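PDB 4P4N: shikimate 5-dehydrogenase AroE (5-dehydroshikimate reductase) from Mycobacterium tuberculosis, which probably catalyses the NADPH-dependent reduction of 3-dehydroshikimate to shikimate, step four of the seven-step route to chorismate. Local coordinates for residues Gly9-Pro14 with Ile41-Ala46; Gly111-Ala116 with Ala185-Ser190; Val141-Val146 with Gly165-Phe170. All coordinates share one frame; numbering follows the deposited sequence.

Overall arrangement
Contacts 1 and 3 both join two neighbouring parallel strands of a beta-alpha-beta unit, each at the outer edge of its sheet, but in different sheets: contact 1 in the mixed sheet of the substrate-binding part, contact 3 in the parallel Rossmann-like sheet. Their centres lie 33 Å apart, on opposite sides of the chain's centre. Both are partly buried and rest on backbone hydrogen bonds, with a charged side chain engaged on an exposed flank. Contact 2 is buried and purely apolar between its side chains, packing a helix end on an inner strand of the sheet that contact 3 borders. Contacts 2 and 3 meet where Ala-116 CB lies 3.8 Å from Val-141 CG2.

Contact 1 of 3, residues Gly9-Pro14 with Ile41-Ala46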
loop_
_atom_site.group_PDB
_atom_site.type_symbol
_atom_site.label_atom_id
_atom_site.label_comp_id
_atom_site.label_asym_id
_atom_site.label_seq_id
_atom_site.Cartn_x
_atom_site.Cartn_y
_atom_site.Cartn_z
ATOM N N GLY A 9 13.145 10.499 -3.644
ATOM C CA GLY A 9 12.263 11.198 -2.740
ATOM C C GLY A 9 10.857 10.652 -2.805
ATOM O O GLY A 9 10.616 9.597 -3.414
ATOM N N VAL A 10 9.930 11.354 -2.159
ATOM C CA VAL A 10 8.538 10.941 -2.167
ATOM C C VAL A 10 7.677 12.148 -2.501
ATOM O O VAL A 10 7.888 13.248 -1.970
ATOM C CB VAL A 10 8.115 10.292 -0.832
ATOM C CG1 VAL A 10 8.343 11.256 0.353
ATOM C CG2 VAL A 10 6.657 9.868 -0.891
ATOM N N LEU A 11 6.739 11.941 -3.421
ATOM C CA LEU A 11 5.829 12.978 -3.874
ATOM C C LEU A 11 4.441 12.735 -3.276
ATOM O O LEU A 11 3.860 11.650 -3.434
ATOM C CB LEU A 11 5.721 12.927 -5.402
ATOM C CG LEU A 11 6.702 13.698 -6.294
ATOM C CD1 LEU A 11 8.134 13.499 -5.889
ATOM C CD2 LEU A 11 6.504 13.252 -7.745
ATOM N N GLY A 12 3.886 13.736 -2.613
ATOM C CA GLY A 12 2.554 13.582 -2.057
ATOM C C GLY A 12 2.003 14.865 -1.489
ATOM O O GLY A 12 2.726 15.860 -1.352
ATOM N N SER A 13 0.711 14.853 -1.169
ATOM C CA SER A 13 0.099 15.990 -0.498
ATOM C C SER A 13 -1.027 15.517 0.410
ATOM O O SER A 13 -2.058 15.032 -0.079
ATOM C CB SER A 13 -0.438 16.999 -1.514
ATOM O OG SER A 13 -1.017 18.127 -0.850
ATOM N N PRO A 14 -0.850 15.667 1.736
ATOM C CA PRO A 14 0.310 16.241 2.436
ATOM C C PRO A 14 1.498 15.282 2.411
ATOM O O PRO A 14 1.349 14.150 1.941
ATOM C CB PRO A 14 -0.204 16.411 3.874
ATOM C CG PRO A 14 -1.223 15.314 4.030
ATOM C CD PRO A 14 -1.893 15.211 2.675
ATOM N N ILE A 41 8.599 15.817 -0.923
ATOM C CA ILE A 41 8.207 16.872 -1.850
ATOM C C ILE A 41 6.697 17.063 -1.855
ATOM O O ILE A 41 5.948 16.154 -2.219
ATOM C CB ILE A 41 8.714 16.562 -3.285
ATOM C CG1 ILE A 41 10.238 16.368 -3.270
ATOM C CG2 ILE A 41 8.310 17.670 -4.260
ATOM C CD1 ILE A 41 10.813 15.719 -4.524
ATOM N N GLU A 42 6.246 18.241 -1.439
ATOM C CA GLU A 42 4.819 18.544 -1.472
ATOM C C GLU A 42 4.354 18.547 -2.926
ATOM O O GLU A 42 4.806 19.364 -3.735
ATOM C CB GLU A 42 4.549 19.896 -0.807
ATOM C CG GLU A 42 3.167 20.459 -1.074
ATOM C CD GLU A 42 2.073 19.728 -0.321
ATOM O OE1 GLU A 42 2.360 19.118 0.729
ATOM O OE2 GLU A 42 0.909 19.777 -0.771
ATOM N N CYS A 43 3.456 17.637 -3.279
ATOM C CA CYS A 43 3.095 17.521 -4.683
ATOM C C CYS A 43 1.735 16.861 -4.884
ATOM O O CYS A 43 1.537 15.709 -4.488
ATOM C CB CYS A 43 4.179 16.726 -5.425
ATOM S SG CYS A 43 3.950 16.612 -7.219
ATOM N N GLY A 44 0.814 17.598 -5.500
ATOM C CA GLY A 44 -0.492 17.067 -5.864
ATOM C C GLY A 44 -0.528 16.395 -7.235
ATOM O O GLY A 44 0.506 16.203 -7.879
ATOM N N ALA A 45 -1.724 16.031 -7.693
ATOM C CA ALA A 45 -1.841 15.279 -8.945
ATOM C C ALA A 45 -1.405 16.092 -10.165
ATOM O O ALA A 45 -0.635 15.609 -11.005
ATOM C CB ALA A 45 -3.257 14.753 -9.130
ATOM N N ALA A 46 -1.900 17.317 -10.255
ATOM C CA ALA A 46 -1.620 18.195 -11.389
ATOM C C ALA A 46 -0.161 18.623 -11.409
ATOM O O ALA A 46 0.400 18.937 -12.456
ATOM C CB ALA A 46 -2.510 19.424 -11.315
#
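Val-10 O receives the amide N of Ile-41 at 2.9 Å, and Ile-41 O takes the amide N of Gly-12 at 3.2 Å. Ile-41 thus bonds through N and O to the residues flanking its parallel partner, Leu-11. A third bond, Cys-43 N to Gly-12 O at 2.7 Å, brackets Glu-42 on the next bridge; its donor approaches from above the carbonyl plane, 52° out of it. Glu-42 CA adds a C-H contact to Gly-12 O at 3.4 Å. Glycine suits this place, where the backbone is almost fully stretched. Along its other edge strand 7-12 pairs through Gly-9 and Leu-11 with Ser-63, and through Leu-11 also with Thr-65.

Beyond the strand, Ser-13 OG donates to Glu-42 OE2 at 2.5 Å, on the syn side and 25° out of the carboxylate plane. The glutamate bends at chi2 (73°), which turns an acid whose CB points off the strand pair back to the serine hydroxyl.

On the face that carries Leu-11 and Ile-41, the two lie side by side and their CD1 methyls meet at 3.7 Å. Leu-11 CG also rests on Cys-43 CB at 4.0 Å. Helix 48-53 closes over this patch through Leu-48, so branched aliphatic and thiol groups suit it.

Strand 7-12, helix 20-30 and strand 37-42 form a beta-alpha-beta unit of the family's substrate-binding domain, with strand 37-42 outermost in its mixed sheet. The short hydroxyl-carboxylate bond ties the exposed end of Glu-42 to the loop after strand 7-12 and probably lowers the cost of keeping that charge against the protein.

Contact 2 of 3, residues Gly111-Ala116 with Ala185-Ser190; sequences GALGAA and AEVLVS
Leu-113, in the last turn of helix 105-113, drives its side chain into the surface of strand 187-190. Its CB leaves the helix toward the strand, and the chain goes on with CG anti to the carbonyl carbon (chi1 -66°). CB and CG serve as the stem, and the contact is made by the two methyls at the fork. CD1 prolongs the stem toward Val-189; the two side chains cross at a slant, with Leu-113 CD1 4.1 Å from Val-189 CG2. CD2 branches off to meet Val-187 CG2 at 3.8 Å, the two side chains reaching toward each other tip to tip. One leucine therefore spans two valines that lie on the same face of the strand, two positions apart. Around it, Leu-136 and Leu-139 of helix 129-139 and Leu-211 of the neighbouring strand complete the apolar surroundings. The end of helix 105-113 thus packs beside helix 129-139 on one face of the six-stranded parallel, Rossmann-type sheet.

The helix ends at Gly-114, whose positive phi (77°) glycine adopts readily. The chain then leaves the helix end and runs across towards the strand, where Ala-116 places its CB 4.3 Å from Val-187 CG1. Val-187 thus divides its methyls, CG2 to the leucine and CG1 to the alanine; the small alanine fits here against Leu-139 as well.

Glu-186 extends its carboxylate beside Ala-116, with OE2 3.9 Å from Ala-116 C. This oxygen is held by the amide of Ala-117, just past the segment, while Leu-113 O accepts from the guanidinium of Arg-232.

The contact is therefore one of dispersion and hydrophobic burial, with no hydrogen bond across it: these polar groups find partners beyond the two segments, and the side chains that pack between them are aliphatic.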
loop_
_atom_site.group_PDB
_atom_site.type_symbol
_atom_site.label_atom_id
_atom_site.label_comp_id
_atom_site.label_asym_id
_atom_site.label_seq_id
_atom_site.Cartn_x
_atom_site.Cartn_y
_atom_site.Cartn_z
ATOM N N GLY A 111 3.507 -8.916 1.491
ATOM C CA GLY A 111 4.636 -9.074 2.382
ATOM C C GLY A 111 4.262 -8.845 3.835
ATOM O O GLY A 111 4.753 -9.551 4.715
ATOM N N ALA A 112 3.401 -7.867 4.106
ATOM C CA ALA A 112 3.007 -7.607 5.490
ATOM C C ALA A 112 2.241 -8.796 6.071
ATOM O O ALA A 112 2.372 -9.112 7.256
ATOM C CB ALA A 112 2.185 -6.316 5.602
ATOM N N LEU A 113 1.445 -9.462 5.238
ATOM C CA LEU A 113 0.675 -10.624 5.690
ATOM C C LEU A 113 1.496 -11.918 5.707
ATOM O O LEU A 113 1.258 -12.802 6.539
ATOM C CB LEU A 113 -0.558 -10.811 4.809
ATOM C CG LEU A 113 -1.617 -9.713 4.893
ATOM C CD1 LEU A 113 -2.685 -9.925 3.815
ATOM C CD2 LEU A 113 -2.249 -9.690 6.278
ATOM N N GLY A 114 2.450 -12.032 4.784
ATOM C CA GLY A 114 3.289 -13.217 4.684
ATOM C C GLY A 114 2.580 -14.393 4.036
ATOM O O GLY A 114 3.052 -14.940 3.035
ATOM N N ALA A 115 1.456 -14.802 4.620
ATOM C CA ALA A 115 0.624 -15.845 4.031
ATOM C C ALA A 115 -0.856 -15.584 4.286
ATOM O O ALA A 115 -1.223 -14.884 5.235
ATOM C CB ALA A 115 1.015 -17.219 4.568
ATOM N N ALA A 116 -1.698 -16.162 3.435
ATOM C CA ALA A 116 -3.147 -16.133 3.622
ATOM C C ALA A 116 -3.793 -17.129 2.672
ATOM O O ALA A 116 -3.229 -17.457 1.627
ATOM C CB ALA A 116 -3.700 -14.739 3.370
ATOM N N ALA A 185 -14.284 -15.055 7.069
ATOM C CA ALA A 185 -12.937 -14.672 6.623
ATOM C C ALA A 185 -11.865 -14.937 7.683
ATOM O O ALA A 185 -12.145 -14.878 8.878
ATOM C CB ALA A 185 -12.909 -13.197 6.212
ATOM N N GLU A 186 -10.631 -15.199 7.243
ATOM C CA GLU A 186 -9.519 -15.406 8.174
ATOM C C GLU A 186 -8.658 -14.152 8.326
ATOM O O GLU A 186 -7.912 -14.012 9.301
ATOM C CB GLU A 186 -8.660 -16.621 7.765
ATOM C CG GLU A 186 -8.247 -16.676 6.297
ATOM C CD GLU A 186 -7.394 -17.898 5.953
ATOM O OE1 GLU A 186 -7.916 -19.029 5.962
ATOM O OE2 GLU A 186 -6.196 -17.727 5.643
ATOM N N VAL A 187 -8.772 -13.234 7.370
ATOM C CA VAL A 187 -7.959 -12.016 7.393
ATOM C C VAL A 187 -8.750 -10.804 6.916
ATOM O O VAL A 187 -9.549 -10.901 5.977
ATOM C CB VAL A 187 -6.673 -12.179 6.547
ATOM C CG1 VAL A 187 -7.023 -12.625 5.145
ATOM C CG2 VAL A 187 -5.852 -10.875 6.516
ATOM N N LEU A 188 -8.535 -9.674 7.587
ATOM C CA LEU A 188 -9.143 -8.397 7.223
ATOM C C LEU A 188 -8.060 -7.387 6.859
ATOM O O LEU A 188 -7.129 -7.164 7.630
ATOM C CB LEU A 188 -9.947 -7.863 8.413
ATOM C CG LEU A 188 -10.415 -6.412 8.456
ATOM C CD1 LEU A 188 -11.470 -6.189 7.385
ATOM C CD2 LEU A 188 -10.986 -6.112 9.830
ATOM N N VAL A 189 -8.185 -6.771 5.689
ATOM C CA VAL A 189 -7.299 -5.679 5.316
ATOM C C VAL A 189 -8.142 -4.419 5.251
ATOM O O VAL A 189 -9.092 -4.339 4.462
ATOM C CB VAL A 189 -6.633 -5.913 3.945
ATOM C CG1 VAL A 189 -5.748 -4.708 3.582
ATOM C CG2 VAL A 189 -5.819 -7.226 3.956
ATOM N N SER A 190 -7.837 -3.449 6.109
ATOM C CA SER A 190 -8.620 -2.217 6.159
ATOM C C SER A 190 -7.848 -1.074 5.512
ATOM O O SER A 190 -6.716 -0.780 5.901
ATOM C CB SER A 190 -8.962 -1.828 7.600
ATOM O OG SER A 190 -9.712 -0.624 7.607
#

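Contact 3 of 3, residues Val141-Val146 with Gly165-Phe170; sequences VTDITV and GVATRF
Asp-143 carries its carboxylate anti to its own amide nitrogen (chi1 -174°), and Arg-169 folds back at chi3 (62°) to meet it across the strand pair. The guanidinium comes end-on: NH1 bonds OD1 at 2.7 Å and NH2 bonds OD2 at 2.5 Å, in a two-pronged salt bridge whose planes lie only 24° apart. A third hydrogen bond, longer than these, runs from NH1 to Thr-145 OG1 at 3.3 Å and helps to hold the guanidinium in its plane. A long arginine suits this exposed edge strand, since it can fold back to meet the edge of a buried carboxylate.

Beneath them the backbones run parallel, with Ile-144 N on Ala-167 O at 2.7 Å, Arg-169 N on Ile-144 O at 3.0 Å and Val-146 N on Arg-169 O at 2.8 Å.

The face carrying Ile-144, Thr-168 and Val-146 is mostly apolar; Val-166, just before the strand, packs CG1 on Ile-144 CG1 at 3.6 Å. Thr-168 and Val-146 lie against helix 151-163, which links the strands.

Strand, helix and strand make a beta-alpha-beta unit at the edge of a parallel sheet with order 3-2-1-4-5-6, the Rossmann topology, consistent with NADP binding.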
loop_
_atom_site.group_PDB
_atom_site.type_symbol
_atom_site.label_atom_id
_atom_site.label_comp_id
_atom_site.label_asym_id
_atom_site.label_seq_id
_atom_site.Cartn_x
_atom_site.Cartn_y
_atom_site.Cartn_z
ATOM N N VAL A 141 -5.374 -16.417 -1.752
ATOM C CA VAL A 141 -6.743 -16.241 -1.275
ATOM C C VAL A 141 -7.699 -16.561 -2.425
ATOM O O VAL A 141 -7.443 -16.176 -3.566
ATOM C CB VAL A 141 -6.964 -14.800 -0.748
ATOM C CG1 VAL A 141 -8.452 -14.481 -0.603
ATOM C CG2 VAL A 141 -6.250 -14.617 0.576
ATOM N N THR A 142 -8.783 -17.275 -2.124
ATOM C CA THR A 142 -9.706 -17.756 -3.145
ATOM C C THR A 142 -11.071 -17.069 -3.103
ATOM O O THR A 142 -11.891 -17.235 -4.007
ATOM C CB THR A 142 -9.937 -19.268 -2.979
ATOM O OG1 THR A 142 -10.335 -19.532 -1.626
ATOM C CG2 THR A 142 -8.663 -20.029 -3.275
ATOM N N ASP A 143 -11.314 -16.306 -2.043
ATOM C CA ASP A 143 -12.603 -15.656 -1.859
ATOM C C ASP A 143 -12.380 -14.325 -1.180
ATOM O O ASP A 143 -11.733 -14.271 -0.140
ATOM C CB ASP A 143 -13.508 -16.518 -0.982
ATOM C CG ASP A 143 -14.914 -15.963 -0.874
ATOM O OD1 ASP A 143 -15.127 -15.031 -0.072
ATOM O OD2 ASP A 143 -15.810 -16.464 -1.591
ATOM N N ILE A 144 -12.900 -13.249 -1.762
ATOM C CA ILE A 144 -12.768 -11.930 -1.132
ATOM C C ILE A 144 -14.117 -11.233 -1.037
ATOM O O ILE A 144 -14.887 -11.221 -2.000
ATOM C CB ILE A 144 -11.791 -11.023 -1.903
ATOM C CG1 ILE A 144 -10.356 -11.527 -1.752
ATOM C CG2 ILE A 144 -11.844 -9.593 -1.387
ATOM C CD1 ILE A 144 -9.331 -10.649 -2.453
ATOM N N THR A 145 -14.411 -10.674 0.134
ATOM C CA THR A 145 -15.566 -9.802 0.281
ATOM C C THR A 145 -15.086 -8.367 0.430
ATOM O O THR A 145 -14.243 -8.062 1.273
ATOM C CB THR A 145 -16.445 -10.191 1.481
ATOM O OG1 THR A 145 -16.975 -11.500 1.265
ATOM C CG2 THR A 145 -17.602 -9.214 1.631
ATOM N N VAL A 146 -15.603 -7.496 -0.425
ATOM C CA VAL A 146 -15.257 -6.083 -0.390
ATOM C C VAL A 146 -16.370 -5.359 0.335
ATOM O O VAL A 146 -17.530 -5.438 -0.066
ATOM C CB VAL A 146 -15.118 -5.528 -1.815
ATOM C CG1 VAL A 146 -15.033 -4.001 -1.797
ATOM C CG2 VAL A 146 -13.894 -6.132 -2.493
ATOM N N GLY A 165 -8.646 -14.231 -10.572
ATOM C CA GLY A 165 -9.006 -15.605 -10.255
ATOM C C GLY A 165 -9.651 -15.810 -8.902
ATOM O O GLY A 165 -9.702 -16.941 -8.415
ATOM N N VAL A 166 -10.156 -14.731 -8.304
ATOM C CA VAL A 166 -10.711 -14.790 -6.951
ATOM C C VAL A 166 -12.224 -14.573 -6.908
ATOM O O VAL A 166 -12.738 -13.599 -7.467
ATOM C CB VAL A 166 -10.027 -13.745 -6.031
ATOM C CG1 VAL A 166 -10.695 -13.704 -4.656
ATOM C CG2 VAL A 166 -8.556 -14.046 -5.898
ATOM N N ALA A 167 -12.938 -15.486 -6.251
ATOM C CA ALA A 167 -14.374 -15.319 -6.034
ATOM C C ALA A 167 -14.586 -14.060 -5.195
ATOM O O ALA A 167 -14.255 -14.044 -4.016
ATOM C CB ALA A 167 -14.951 -16.543 -5.317
ATOM N N THR A 168 -15.119 -13.003 -5.807
ATOM C CA THR A 168 -15.175 -11.693 -5.156
ATOM C C THR A 168 -16.597 -11.144 -5.158
ATOM O O THR A 168 -17.313 -11.235 -6.159
ATOM C CB THR A 168 -14.253 -10.682 -5.861
ATOM O OG1 THR A 168 -12.954 -11.256 -6.035
ATOM C CG2 THR A 168 -14.092 -9.414 -5.031
ATOM N N ARG A 169 -17.007 -10.570 -4.033
ATOM C CA ARG A 169 -18.340 -9.995 -3.939
ATOM C C ARG A 169 -18.320 -8.685 -3.155
ATOM O O ARG A 169 -17.354 -8.378 -2.446
ATOM C CB ARG A 169 -19.312 -10.991 -3.300
ATOM C CG ARG A 169 -19.036 -11.263 -1.837
ATOM C CD ARG A 169 -19.776 -12.495 -1.350
ATOM N NE ARG A 169 -19.345 -13.694 -2.065
ATOM C CZ ARG A 169 -18.291 -14.429 -1.721
ATOM N NH1 ARG A 169 -17.563 -14.088 -0.666
ATOM N NH2 ARG A 169 -17.969 -15.506 -2.428
ATOM N N PHE A 170 -19.388 -7.912 -3.308
ATOM C CA PHE A 170 -19.575 -6.693 -2.540
ATOM C C PHE A 170 -20.530 -6.957 -1.380
ATOM O O PHE A 170 -21.513 -7.695 -1.523
ATOM C CB PHE A 170 -20.140 -5.589 -3.432
ATOM C CG PHE A 170 -20.540 -4.354 -2.684
ATOM C CD1 PHE A 170 -19.578 -3.523 -2.139
ATOM C CD2 PHE A 170 -21.878 -4.022 -2.523
ATOM C CE1 PHE A 170 -19.933 -2.377 -1.449
ATOM C CE2 PHE A 170 -22.249 -2.876 -1.830
ATOM C CZ PHE A 170 -21.271 -2.049 -1.297
#